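Local coordinates for DUF3863 domain-containing protein (PDB 3LM3) that is of unknown function but is probably a carbohydrate-active enzyme related to the glycoside hydrolases and polysaccharide deacetylases, at residues A[23-28]-A[284-289]; A[71-76]-A[103-108]; A[143-148]-A[319-324]. All blocks are in the same frame, centred on the assembly; numbering follows the deposited sequence.

Interaction 1: residues A[23-28]-A[284-289]; sequences VTLCIM and NIWEAQ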
loop_
_atom_site.group_PDB
_atom_site.type_symbol
_atom_site.label_atom_id
_atom_site.label_comp_id
_atom_site.label_asym_id
_atom_site.label_seq_id
_atom_site.Cartn_x
_atom_site.Cartn_y
_atom_site.Cartn_z
ATOM N N VAL A 23 1.959 5.419 -11.049
ATOM C CA VAL A 23 2.622 5.483 -9.744
ATOM C C VAL A 23 1.831 6.455 -8.881
ATOM O O VAL A 23 1.614 7.606 -9.290
ATOM C CB VAL A 23 4.082 5.956 -9.819
ATOM C CG1 VAL A 23 4.663 6.209 -8.410
ATOM C CG2 VAL A 23 4.949 4.968 -10.600
ATOM N N THR A 24 1.432 6.005 -7.701
ATOM C CA THR A 24 0.791 6.866 -6.721
ATOM C C THR A 24 1.722 7.022 -5.532
ATOM O O THR A 24 1.970 6.050 -4.806
ATOM C CB THR A 24 -0.563 6.331 -6.278
ATOM O OG1 THR A 24 -0.440 5.014 -5.721
ATOM C CG2 THR A 24 -1.566 6.275 -7.435
ATOM N N LEU A 25 2.238 8.229 -5.322
ATOM C CA LEU A 25 3.076 8.566 -4.187
ATOM C C LEU A 25 2.302 9.390 -3.184
ATOM O O LEU A 25 1.525 10.281 -3.547
ATOM C CB LEU A 25 4.268 9.416 -4.634
ATOM C CG LEU A 25 5.136 10.034 -3.534
ATOM C CD1 LEU A 25 5.848 8.961 -2.716
ATOM C CD2 LEU A 25 6.158 11.029 -4.142
ATOM N N CYS A 26 2.519 9.097 -1.922
ATOM C CA CYS A 26 2.102 9.951 -0.815
ATOM C C CYS A 26 3.326 10.381 -0.010
ATOM O O CYS A 26 4.221 9.565 0.263
ATOM C CB CYS A 26 1.142 9.220 0.101
ATOM S SG CYS A 26 0.809 10.039 1.695
ATOM N N ILE A 27 3.374 11.666 0.316
ATOM C CA ILE A 27 4.346 12.207 1.277
ATOM C C ILE A 27 3.605 12.490 2.583
ATOM O O ILE A 27 2.575 13.215 2.569
ATOM C CB ILE A 27 5.068 13.483 0.749
ATOM C CG1 ILE A 27 5.874 13.149 -0.501
ATOM C CG2 ILE A 27 5.984 14.070 1.850
ATOM C CD1 ILE A 27 6.500 14.331 -1.147
HETATM N N MSE A 28 4.081 11.914 3.686
HETATM C CA MSE A 28 3.444 12.007 4.993
HETATM C C MSE A 28 4.064 13.126 5.826
HETATM O O MSE A 28 5.304 13.248 5.899
HETATM C CB MSE A 28 3.573 10.708 5.763
HETATM C CG MSE A 28 2.951 10.693 7.124
HETATM SE SE MSE A 28 3.286 8.993 7.989
HETATM C CE MSE A 28 1.968 9.167 9.400
ATOM N N ASN A 284 3.590 4.049 -3.381
ATOM C CA ASN A 284 4.727 4.314 -2.494
ATOM C C ASN A 284 4.377 5.436 -1.541
ATOM O O ASN A 284 3.550 6.294 -1.835
ATOM C CB ASN A 284 5.965 4.660 -3.313
ATOM C CG ASN A 284 7.277 4.223 -2.666
ATOM O OD1 ASN A 284 7.325 3.776 -1.519
ATOM N ND2 ASN A 284 8.371 4.343 -3.451
ATOM N N ILE A 285 4.988 5.381 -0.363
ATOM C CA ILE A 285 4.803 6.375 0.707
ATOM C C ILE A 285 6.187 6.754 1.206
ATOM O O ILE A 285 6.959 5.878 1.606
ATOM C CB ILE A 285 3.927 5.873 1.850
ATOM C CG1 ILE A 285 2.515 5.551 1.339
ATOM C CG2 ILE A 285 3.882 6.925 2.996
ATOM C CD1 ILE A 285 1.623 4.784 2.336
ATOM N N TRP A 286 6.520 8.027 1.135
ATOM C CA TRP A 286 7.772 8.592 1.645
ATOM C C TRP A 286 7.441 9.574 2.749
ATOM O O TRP A 286 6.721 10.560 2.536
ATOM C CB TRP A 286 8.537 9.350 0.566
ATOM C CG TRP A 286 9.141 8.529 -0.536
ATOM C CD1 TRP A 286 8.549 7.484 -1.216
ATOM C CD2 TRP A 286 10.461 8.640 -1.082
ATOM N NE1 TRP A 286 9.417 6.986 -2.149
ATOM C CE2 TRP A 286 10.600 7.663 -2.079
ATOM C CE3 TRP A 286 11.573 9.436 -0.783
ATOM C CZ2 TRP A 286 11.766 7.510 -2.815
ATOM C CZ3 TRP A 286 12.710 9.286 -1.534
ATOM C CH2 TRP A 286 12.810 8.335 -2.517
ATOM N N GLU A 287 7.978 9.369 3.934
ATOM C CA GLU A 287 7.748 10.306 5.012
ATOM C C GLU A 287 8.671 11.507 4.865
ATOM O O GLU A 287 9.872 11.349 4.629
ATOM C CB GLU A 287 7.996 9.629 6.340
ATOM C CG GLU A 287 7.082 8.445 6.653
ATOM C CD GLU A 287 7.430 7.138 5.947
ATOM O OE1 GLU A 287 8.527 6.980 5.346
ATOM O OE2 GLU A 287 6.623 6.199 6.062
ATOM N N ALA A 288 8.088 12.698 4.971
ATOM C CA ALA A 288 8.856 13.944 4.837
ATOM C C ALA A 288 10.044 13.980 5.800
ATOM O O ALA A 288 11.099 14.523 5.464
ATOM C CB ALA A 288 7.969 15.129 5.061
ATOM N N GLN A 289 9.867 13.429 6.991
ATOM C CA GLN A 289 10.925 13.460 8.001
ATOM C C GLN A 289 12.189 12.721 7.576
ATOM O O GLN A 289 13.241 12.870 8.230
ATOM C CB GLN A 289 10.423 12.953 9.351
ATOM C CG GLN A 289 9.877 11.527 9.425
ATOM C CD GLN A 289 10.928 10.441 9.339
ATOM O OE1 GLN A 289 11.100 9.824 8.309
ATOM N NE2 GLN A 289 11.655 10.207 10.442
HETATM O O HOH W 1 7.175 12.811 7.989
#

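Interaction 2: residues A[71-76]-A[103-108]; sequences RLTWGF and GDEVTY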
loop_
_atom_site.group_PDB
_atom_site.type_symbol
_atom_site.label_atom_id
_atom_site.label_comp_id
_atom_site.label_asym_id
_atom_site.label_seq_id
_atom_site.Cartn_x
_atom_site.Cartn_y
_atom_site.Cartn_z
ATOM N N ARG A 71 1.731 14.398 -9.996
ATOM C CA ARG A 71 1.148 14.884 -8.751
ATOM C C ARG A 71 1.080 13.748 -7.760
ATOM O O ARG A 71 1.210 12.561 -8.124
ATOM C CB ARG A 71 -0.212 15.533 -8.972
ATOM C CG ARG A 71 -1.208 14.620 -9.618
ATOM C CD ARG A 71 -1.097 14.685 -11.155
ATOM N NE ARG A 71 -2.224 14.041 -11.785
ATOM C CZ ARG A 71 -2.333 13.829 -13.091
ATOM N NH1 ARG A 71 -1.394 14.260 -13.923
ATOM N NH2 ARG A 71 -3.394 13.199 -13.566
ATOM N N LEU A 72 0.949 14.127 -6.496
ATOM C CA LEU A 72 1.047 13.192 -5.385
ATOM C C LEU A 72 0.032 13.545 -4.307
ATOM O O LEU A 72 -0.645 14.571 -4.360
ATOM C CB LEU A 72 2.470 13.189 -4.851
ATOM C CG LEU A 72 3.069 14.486 -4.308
ATOM C CD1 LEU A 72 2.474 14.914 -2.960
ATOM C CD2 LEU A 72 4.621 14.367 -4.237
ATOM N N THR A 73 -0.086 12.672 -3.316
ATOM C CA THR A 73 -0.937 12.869 -2.169
ATOM C C THR A 73 -0.125 13.304 -0.977
ATOM O O THR A 73 0.783 12.581 -0.560
ATOM C CB THR A 73 -1.669 11.567 -1.844
ATOM O OG1 THR A 73 -2.462 11.174 -2.977
ATOM C CG2 THR A 73 -2.559 11.679 -0.615
ATOM N N TRP A 74 -0.474 14.448 -0.405
ATOM C CA TRP A 74 0.065 14.881 0.886
ATOM C C TRP A 74 -0.841 14.341 1.960
ATOM O O TRP A 74 -2.048 14.601 1.952
ATOM C CB TRP A 74 0.066 16.398 0.944
ATOM C CG TRP A 74 0.954 17.066 -0.062
ATOM C CD1 TRP A 74 0.565 17.629 -1.258
ATOM C CD2 TRP A 74 2.376 17.291 0.036
ATOM N NE1 TRP A 74 1.654 18.176 -1.888
ATOM C CE2 TRP A 74 2.775 17.980 -1.112
ATOM C CE3 TRP A 74 3.356 16.947 0.997
ATOM C CZ2 TRP A 74 4.098 18.363 -1.339
ATOM C CZ3 TRP A 74 4.667 17.337 0.778
ATOM C CH2 TRP A 74 5.038 18.036 -0.378
ATOM N N GLY A 75 -0.292 13.599 2.896
ATOM C CA GLY A 75 -1.071 13.038 3.967
ATOM C C GLY A 75 -0.603 13.565 5.308
ATOM O O GLY A 75 0.583 13.457 5.640
ATOM N N PHE A 76 -1.525 14.130 6.096
ATOM C CA PHE A 76 -1.206 14.742 7.390
ATOM C C PHE A 76 -1.832 13.973 8.541
ATOM O O PHE A 76 -3.009 13.621 8.493
ATOM C CB PHE A 76 -1.814 16.145 7.474
ATOM C CG PHE A 76 -1.137 17.199 6.619
ATOM C CD1 PHE A 76 -1.309 17.256 5.252
ATOM C CD2 PHE A 76 -0.356 18.155 7.220
ATOM C CE1 PHE A 76 -0.683 18.263 4.503
ATOM C CE2 PHE A 76 0.280 19.150 6.473
ATOM C CZ PHE A 76 0.120 19.185 5.135
ATOM N N GLY A 103 -2.212 20.137 -8.696
ATOM C CA GLY A 103 -3.322 19.213 -8.508
ATOM C C GLY A 103 -2.948 18.084 -7.549
ATOM O O GLY A 103 -3.543 16.988 -7.584
ATOM N N ASP A 104 -1.986 18.334 -6.662
ATOM C CA ASP A 104 -1.708 17.366 -5.596
ATOM C C ASP A 104 -2.983 17.210 -4.758
ATOM O O ASP A 104 -3.776 18.135 -4.651
ATOM C CB ASP A 104 -0.559 17.804 -4.683
ATOM C CG ASP A 104 0.811 17.747 -5.347
ATOM O OD1 ASP A 104 0.950 17.047 -6.380
ATOM O OD2 ASP A 104 1.712 18.405 -4.769
ATOM N N GLU A 105 -3.127 16.045 -4.143
ATOM C CA GLU A 105 -4.199 15.752 -3.201
ATOM C C GLU A 105 -3.714 16.112 -1.786
ATOM O O GLU A 105 -2.527 15.992 -1.477
ATOM C CB GLU A 105 -4.553 14.256 -3.303
ATOM C CG GLU A 105 -5.584 13.723 -2.360
ATOM C CD GLU A 105 -6.022 12.328 -2.707
ATOM O OE1 GLU A 105 -5.161 11.467 -2.967
ATOM O OE2 GLU A 105 -7.248 12.066 -2.729
ATOM N N VAL A 106 -4.646 16.496 -0.917
ATOM C CA VAL A 106 -4.367 16.787 0.475
ATOM C C VAL A 106 -5.340 15.999 1.316
ATOM O O VAL A 106 -6.569 16.147 1.180
ATOM C CB VAL A 106 -4.548 18.283 0.766
ATOM C CG1 VAL A 106 -4.138 18.601 2.260
ATOM C CG2 VAL A 106 -3.719 19.139 -0.234
ATOM N N THR A 107 -4.814 15.109 2.148
ATOM C CA THR A 107 -5.702 14.277 2.935
ATOM C C THR A 107 -5.120 13.867 4.270
ATOM O O THR A 107 -4.058 14.324 4.689
ATOM C CB THR A 107 -6.177 13.024 2.112
ATOM O OG1 THR A 107 -7.349 12.493 2.745
ATOM C CG2 THR A 107 -5.054 11.954 1.994
ATOM N N TYR A 108 -5.922 13.101 5.000
ATOM C CA TYR A 108 -5.648 12.633 6.361
ATOM C C TYR A 108 -4.856 11.334 6.325
ATOM O O TYR A 108 -5.176 10.405 5.566
ATOM C CB TYR A 108 -6.985 12.423 7.085
ATOM C CG TYR A 108 -6.918 12.136 8.568
ATOM C CD1 TYR A 108 -6.043 12.810 9.376
ATOM C CD2 TYR A 108 -7.760 11.195 9.162
ATOM C CE1 TYR A 108 -5.974 12.543 10.766
ATOM C CE2 TYR A 108 -7.710 10.954 10.541
ATOM C CZ TYR A 108 -6.790 11.628 11.325
ATOM O OH TYR A 108 -6.613 11.450 12.698
#

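Interaction 3: residues A[143-148]-A[319-324]; sequences RPQSIM and FVTFGE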
loop_
_atom_site.group_PDB
_atom_site.type_symbol
_atom_site.label_atom_id
_atom_site.label_comp_id
_atom_site.label_asym_id
_atom_site.label_seq_id
_atom_site.Cartn_x
_atom_site.Cartn_y
_atom_site.Cartn_z
ATOM N N ARG A 143 -12.449 18.627 -1.396
ATOM C CA ARG A 143 -12.496 17.408 -0.614
ATOM C C ARG A 143 -11.522 16.413 -1.230
ATOM O O ARG A 143 -11.445 16.290 -2.451
ATOM C CB ARG A 143 -13.893 16.830 -0.600
ATOM C CG ARG A 143 -14.912 17.737 0.062
ATOM C CD ARG A 143 -16.292 17.194 -0.019
ATOM N NE ARG A 143 -16.410 15.949 0.721
ATOM C CZ ARG A 143 -16.560 15.858 2.024
ATOM N NH1 ARG A 143 -16.577 16.949 2.787
ATOM N NH2 ARG A 143 -16.656 14.660 2.570
ATOM N N PRO A 144 -10.755 15.697 -0.394
ATOM C CA PRO A 144 -9.857 14.706 -0.958
ATOM C C PRO A 144 -10.628 13.544 -1.602
ATOM O O PRO A 144 -11.794 13.325 -1.266
ATOM C CB PRO A 144 -9.047 14.264 0.266
ATOM C CG PRO A 144 -9.976 14.380 1.367
ATOM C CD PRO A 144 -10.756 15.663 1.074
ATOM N N GLN A 145 -9.993 12.818 -2.507
ATOM C CA GLN A 145 -10.609 11.645 -3.120
ATOM C C GLN A 145 -10.236 10.358 -2.383
ATOM O O GLN A 145 -10.846 9.332 -2.640
ATOM C CB GLN A 145 -10.204 11.540 -4.585
ATOM C CG GLN A 145 -10.811 12.622 -5.449
ATOM C CD GLN A 145 -10.349 12.524 -6.883
ATOM O OE1 GLN A 145 -9.159 12.661 -7.153
ATOM N NE2 GLN A 145 -11.281 12.284 -7.808
ATOM N N SER A 146 -9.277 10.413 -1.448
ATOM C CA SER A 146 -8.864 9.234 -0.664
ATOM C C SER A 146 -8.551 9.659 0.756
ATOM O O SER A 146 -8.427 10.881 1.025
ATOM C CB SER A 146 -7.607 8.592 -1.275
ATOM O OG SER A 146 -6.470 9.413 -1.112
ATOM N N ILE A 147 -8.444 8.660 1.636
ATOM C CA ILE A 147 -7.848 8.780 2.964
ATOM C C ILE A 147 -6.678 7.804 3.021
ATOM O O ILE A 147 -6.787 6.672 2.542
ATOM C CB ILE A 147 -8.872 8.408 4.064
ATOM C CG1 ILE A 147 -10.018 9.410 4.063
ATOM C CG2 ILE A 147 -8.231 8.308 5.476
ATOM C CD1 ILE A 147 -9.714 10.806 4.676
HETATM N N MSE A 148 -5.570 8.221 3.633
HETATM C CA MSE A 148 -4.368 7.391 3.783
HETATM C C MSE A 148 -4.421 6.690 5.129
HETATM O O MSE A 148 -3.770 7.104 6.086
HETATM C CB MSE A 148 -3.089 8.225 3.658
HETATM C CG MSE A 148 -2.943 8.950 2.316
HETATM SE SE MSE A 148 -2.963 7.788 0.718
HETATM C CE MSE A 148 -1.380 6.745 1.083
ATOM N N PHE A 319 2.204 9.674 -12.986
ATOM C CA PHE A 319 2.363 9.899 -11.569
ATOM C C PHE A 319 1.145 10.709 -11.122
ATOM O O PHE A 319 1.024 11.890 -11.434
ATOM C CB PHE A 319 3.664 10.646 -11.247
ATOM C CG PHE A 319 4.910 9.767 -11.342
ATOM C CD1 PHE A 319 5.430 9.345 -12.562
ATOM C CD2 PHE A 319 5.519 9.320 -10.192
ATOM C CE1 PHE A 319 6.587 8.524 -12.590
ATOM C CE2 PHE A 319 6.655 8.521 -10.231
ATOM C CZ PHE A 319 7.164 8.115 -11.437
ATOM N N VAL A 320 0.251 10.022 -10.414
ATOM C CA VAL A 320 -1.052 10.589 -10.035
ATOM C C VAL A 320 -1.298 10.391 -8.549
ATOM O O VAL A 320 -0.584 9.654 -7.870
ATOM C CB VAL A 320 -2.203 9.972 -10.876
ATOM C CG1 VAL A 320 -1.913 10.158 -12.381
ATOM C CG2 VAL A 320 -2.406 8.509 -10.561
ATOM N N THR A 321 -2.315 11.076 -8.040
ATOM C CA THR A 321 -2.645 10.964 -6.632
ATOM C C THR A 321 -3.282 9.601 -6.315
ATOM O O THR A 321 -3.833 8.945 -7.208
ATOM C CB THR A 321 -3.562 12.092 -6.148
ATOM O OG1 THR A 321 -4.899 11.830 -6.598
ATOM C CG2 THR A 321 -3.097 13.459 -6.636
ATOM N N PHE A 322 -3.198 9.167 -5.054
ATOM C CA PHE A 322 -3.905 7.945 -4.632
ATOM C C PHE A 322 -5.367 8.026 -4.988
ATOM O O PHE A 322 -5.936 7.085 -5.522
ATOM C CB PHE A 322 -3.699 7.686 -3.121
ATOM C CG PHE A 322 -2.477 6.845 -2.788
ATOM C CD1 PHE A 322 -1.227 7.418 -2.719
ATOM C CD2 PHE A 322 -2.596 5.482 -2.552
ATOM C CE1 PHE A 322 -0.103 6.659 -2.404
ATOM C CE2 PHE A 322 -1.475 4.710 -2.235
ATOM C CZ PHE A 322 -0.227 5.301 -2.171
ATOM N N GLY A 323 -6.010 9.150 -4.652
ATOM C CA GLY A 323 -7.420 9.310 -4.910
ATOM C C GLY A 323 -7.758 9.254 -6.394
ATOM O O GLY A 323 -8.766 8.650 -6.797
ATOM N N GLU A 324 -6.952 9.893 -7.240
ATOM C CA GLU A 324 -7.216 9.901 -8.701
ATOM C C GLU A 324 -7.139 8.483 -9.236
ATOM O O GLU A 324 -7.964 8.048 -10.047
ATOM C CB GLU A 324 -6.168 10.708 -9.464
ATOM C CG GLU A 324 -6.332 12.140 -9.543
ATOM C CD GLU A 324 -5.217 12.614 -10.479
ATOM O OE1 GLU A 324 -4.096 12.781 -9.993
ATOM O OE2 GLU A 324 -5.422 12.647 -11.714
HETATM O O HOH W 2 -6.942 13.547 -5.988
#

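Interaction 1: residues A[23-28]-A[284-289]
L25 and W286 meet on one face of a pair of parallel strands, C26 and I285 on the other, and the main chain between them fixes this alternation. Strands 23-28 and 284-287 run at 22° to each other, with L25, C26, I27 and M28 bridged in order to N284, I285, W286 and E287. Five backbone hydrogen bonds join them: N284 N to T24 O, C26 N to N284 O, W286 N to C26 O, M28 N to W286 O and A288 N to M28 O. C26 thus grips the residues before and after its partner I285, and M28 does the same around E287, the signature of a parallel ladder. The W286 N to C26 O bond is 2.9 Å long. The next, M28 N to W286 O, is longer at 3.2 Å, and W286 O also receives the CA-H of I27. Past the end of strand 280-287, a water bridges the segments, donating to M28 O (2.8 Å) and accepting from Q289 N (2.9 Å).

The apolar contacts lie above and below. CG of L25 is anti to the backbone N (chi1 171°), and chi2 (65°) then brings CD1 3.4 Å from W286 CD1, an oblique approach to the indole. I27 CG2 touches A288 CB at 3.9 Å. On the reverse face, C26 CB lies 4.1 Å from I285 CG1, and the selenium of M28 touches E287 CG.

Three polar groups look elsewhere: T24 OG1 bonds W281 NE1, N284 ND2 bonds V244 O, and E287 OE2 bonds Y112 OH. The chemistry is therefore divided: the facing N-H and C=O groups are paired between the strands, mainly apolar side-chain contacts lie on both faces, and those three polar groups find partners outside the pair.

Interaction 2: residues A[71-76]-A[103-108]
A beta-alpha-beta crossover brings T73 beside E105 and W74 beside V106: strand 73-76 leads through helices 78-82 and 86-102 into the parallel strand 105-108. The ladder consists of E105 N to L72 O, W74 N to E105 O, T107 N to W74 O and F76 N to T107 O.

At its start D104 spans two donors with its two oxygens. OD1 accepts L72 N at 2.9 Å and OD2 accepts W74 NE1, also at 2.9 Å; both donors stand above the carboxylate plane, which is turned 62° from the indole. OD1 has a further partner in a salt bridge with R60, so the acid holds backbone, ring and charge together. An alanine here would probably leave L72 N and W74 NE1 without their acceptor and R60 without this carboxylate partner, freeing the indole to shift.

On the face that carries T73, E105 and T107, T73 and E105 lie side by side, and T73 OG1 donates to the anti lone pair of E105 OE1 at 2.7 Å. T73 CG2 also meets T107 CG2 at 3.6 Å. On the face of W74, F76 CE1 lies 4.1 Å from V106 CG1.

Helices 53-64 and 86-102 pack on W74, and helix 120-138 on V106 and F76; strand 73-76 is bonded along its remaining edge to strand 21-29.

Interaction 3: residues A[143-148]-A[319-324]
Q145 and G323 bring their backbones together where the approach to the short strand 146-148 passes the first turn of helix 322-332, with CA atoms 4.3 Å apart and no direct hydrogen bond between the segments. Q145 CB rests 3.6 Å from G323 CA, a fit that depends on the glycine, since a CB on G323 would clash with that of Q145.

The main side-chain contact is Met-aromatic. M148, a selenomethionine, crosses F322 at about a right angle, its chain bent at chi2 (-58°) and again at chi3 (-63°), the latter turning CE over the ring. CE sits above the ring centre, 3.6 Å from the F322 centroid and only 8° off the normal, a CH-pi contact. The selenium lies over the same ring toward its attached end, 3.7 Å from F322 CG. Beside this pair, S146 OG packs against F322 CB at 3.8 Å and also makes a weak hydrogen bond to E105 OE1.

The helix start brings polar chemistry. T321 is the N-cap: its OG1 accepts from E324 N at 2.9 Å, and E324 OE1 accepts from T321 N in turn, completing a capping box. A water links this cap to the other segment, donating to Q145 OE1 at 2.7 Å and hydrogen-bonded to T321 OG1 at the same distance. The carboxylate of E324 is further held by a salt bridge from R71.

Strand 105-108 lies alongside and ties both parts: E105 accepts from Q145 N through OE2 and from G323 N through OE1, while T107 OG1 bonds S146 O. F322 in turn packs on T24 and C26 of strand 21-29, and I147 faces the other way, onto helix 120-138.

All three contacts are largely buried, each with some less buried residue: E287, G103 and Q145 respectively. Interactions 1 and 2 are neighbouring pairs in one parallel sheet, joined where L25 and I27 exchange backbone hydrogen bonds with T73; both rely on regular main-chain ladders. Interaction 3 instead sets a strand approach against a helix start, and relies on side-chain packing and a water bridge. It nevertheless closes on the same elements: V320 pairs with V23 of interaction 1, and F322 N donates to T73 OG1 of interaction 2. Together they are consistent with the curved beta/alpha barrel expected of this clan.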